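Local coordinates for Adp-heptose LPS heptosyltransferase II (Escherichia coli, PDB 1PSW), which transfers the second heptose from ADP-L-glycero-beta-D-manno-heptose to the heptosyl-Kdo2-lipid A module during assembly of the lipopolysaccharide core, at residues V162-K167 and V256-A261. Residues are numbered along the deposited sequence; the frame is centred on the assembly and turned at random.
Sequences VSEGEK and VILIAA
Val162 and Lys167 pack on Val256, Ile257, Ala260 and Ala261, joining the N-terminal end of helix 164-173 to the C-terminal part of helix 252-260. Helix 164-173 leads into strand 182-186 and helix 252-260 into strand 264-268, both in the second parallel sheet of this GT-B glycosyltransferase.

The apolar part centres on two branched side chains. Val162 has CG1 anti to its own N (chi1 172°); CG2 lies 3.8 Å from Ala260 CB and also touches Val256 CG1. Its CG1 meets Ile257 CG2, and these two side chains cross at about a right angle. Ile257 CG2 also reaches the helix backbone, 3.5 Å from Glu166 O and 3.7 Å from Lys167 CA. The chain of Lys167 runs extended past Ala261, with CG 4.0 Å from Ala261 CB.

Polar groups secure the helix start. Ser163 and Glu166 form a capping box: Glu166 N donates to Ser163 OG, and Ser163 N donates to Glu166 OE1. Glu166 OE2 pairs with Arg47.

No direct hydrogen bond joins the segments. Lys167 NZ lies 3.1 Å from Glu164 OE2, on the syn side of the carboxylate, tilted 23° out of its plane. It also donates to two waters. Replacing Lys167 with alanine would probably leave Glu164 without its salt-bridge partner, take the ammonium from both waters and uncover Ala261 CB. The waters lie 2.8 and 3.0 Å from Lys167 NZ, and each donates to Ala260 O.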
loop_
_atom_site.group_PDB
_atom_site.type_symbol
_atom_site.label_atom_id
_atom_site.label_comp_id
_atom_site.label_asym_id
_atom_site.label_seq_id
_atom_site.Cartn_x
_atom_site.Cartn_y
_atom_site.Cartn_z
ATOM N N VAL A 162 -6.254 6.130 -12.587
ATOM C CA VAL A 162 -6.848 7.407 -12.197
ATOM C C VAL A 162 -7.008 8.282 -13.445
ATOM O O VAL A 162 -6.065 8.433 -14.226
ATOM C CB VAL A 162 -5.950 8.152 -11.165
ATOM C CG1 VAL A 162 -6.486 9.555 -10.918
ATOM C CG2 VAL A 162 -5.878 7.373 -9.855
ATOM N N SER A 163 -8.186 8.868 -13.638
ATOM C CA SER A 163 -8.426 9.708 -14.814
ATOM C C SER A 163 -7.949 11.146 -14.626
ATOM O O SER A 163 -7.744 11.601 -13.500
ATOM C CB SER A 163 -9.915 9.730 -15.139
ATOM O OG SER A 163 -10.635 10.424 -14.134
ATOM N N GLU A 164 -7.801 11.868 -15.733
ATOM C CA GLU A 164 -7.355 13.255 -15.670
ATOM C C GLU A 164 -8.379 14.116 -14.949
ATOM O O GLU A 164 -8.021 15.053 -14.236
ATOM C CB GLU A 164 -7.110 13.805 -17.076
ATOM C CG GLU A 164 -6.013 13.063 -17.819
ATOM C CD GLU A 164 -4.739 12.945 -16.997
ATOM O OE1 GLU A 164 -4.178 13.993 -16.603
ATOM O OE2 GLU A 164 -4.307 11.799 -16.733
ATOM N N GLY A 165 -9.655 13.793 -15.146
ATOM C CA GLY A 165 -10.718 14.542 -14.503
ATOM C C GLY A 165 -10.640 14.434 -12.994
ATOM O O GLY A 165 -10.839 15.422 -12.273
ATOM N N GLU A 166 -10.353 13.228 -12.507
ATOM C CA GLU A 166 -10.231 13.002 -11.070
ATOM C C GLU A 166 -9.056 13.810 -10.527
ATOM O O GLU A 166 -9.184 14.512 -9.528
ATOM C CB GLU A 166 -10.023 11.509 -10.768
ATOM C CG GLU A 166 -11.214 10.623 -11.130
ATOM C CD GLU A 166 -11.012 9.164 -10.734
ATOM O OE1 GLU A 166 -10.021 8.552 -11.179
ATOM O OE2 GLU A 166 -11.850 8.626 -9.981
ATOM N N LYS A 167 -7.909 13.711 -11.191
ATOM C CA LYS A 167 -6.730 14.442 -10.754
ATOM C C LYS A 167 -6.997 15.940 -10.718
ATOM O O LYS A 167 -6.634 16.631 -9.768
ATOM C CB LYS A 167 -5.548 14.180 -11.690
ATOM C CG LYS A 167 -5.007 12.757 -11.686
ATOM C CD LYS A 167 -3.897 12.623 -12.735
ATOM C CE LYS A 167 -3.630 11.177 -13.113
ATOM N NZ LYS A 167 -2.680 11.075 -14.255
ATOM N N VAL A 256 -4.731 8.459 -3.275
ATOM C CA VAL A 256 -4.417 7.708 -4.490
ATOM C C VAL A 256 -4.426 8.637 -5.701
ATOM O O VAL A 256 -3.517 8.617 -6.525
ATOM C CB VAL A 256 -5.446 6.595 -4.738
ATOM C CG1 VAL A 256 -5.296 6.066 -6.150
ATOM C CG2 VAL A 256 -5.241 5.463 -3.719
ATOM N N ILE A 257 -5.473 9.449 -5.802
ATOM C CA ILE A 257 -5.622 10.390 -6.905
ATOM C C ILE A 257 -4.475 11.406 -6.942
ATOM O O ILE A 257 -3.849 11.598 -7.975
ATOM C CB ILE A 257 -6.983 11.142 -6.803
ATOM C CG1 ILE A 257 -8.141 10.149 -6.992
ATOM C CG2 ILE A 257 -7.041 12.249 -7.852
ATOM C CD1 ILE A 257 -9.497 10.670 -6.533
ATOM N N LEU A 258 -4.187 12.026 -5.802
ATOM C CA LEU A 258 -3.112 13.028 -5.735
ATOM C C LEU A 258 -1.724 12.454 -6.036
ATOM O O LEU A 258 -0.900 13.105 -6.678
ATOM C CB LEU A 258 -3.114 13.719 -4.369
ATOM C CG LEU A 258 -4.333 14.623 -4.132
ATOM C CD1 LEU A 258 -4.357 15.135 -2.696
ATOM C CD2 LEU A 258 -4.310 15.793 -5.113
ATOM N N ILE A 259 -1.463 11.252 -5.541
ATOM C CA ILE A 259 -0.196 10.599 -5.812
ATOM C C ILE A 259 -0.082 10.381 -7.329
ATOM O O ILE A 259 0.972 10.613 -7.927
ATOM C CB ILE A 259 -0.102 9.249 -5.044
ATOM C CG1 ILE A 259 0.142 9.542 -3.559
ATOM C CG2 ILE A 259 1.033 8.372 -5.618
ATOM C CD1 ILE A 259 0.056 8.328 -2.649
ATOM N N ALA A 260 -1.178 9.968 -7.955
ATOM C CA ALA A 260 -1.188 9.743 -9.395
ATOM C C ALA A 260 -0.866 11.041 -10.145
ATOM O O ALA A 260 -0.275 11.008 -11.218
ATOM C CB ALA A 260 -2.564 9.219 -9.822
ATOM N N ALA A 261 -1.251 12.183 -9.574
ATOM C CA ALA A 261 -1.014 13.480 -10.210
ATOM C C ALA A 261 0.421 13.993 -10.064
ATOM O O ALA A 261 0.794 14.977 -10.693
ATOM C CB ALA A 261 -1.996 14.509 -9.664
HETATM O O HOH W 1 -0.511 12.704 -13.736
HETATM O O HOH W 2 -0.586 9.115 -13.327
#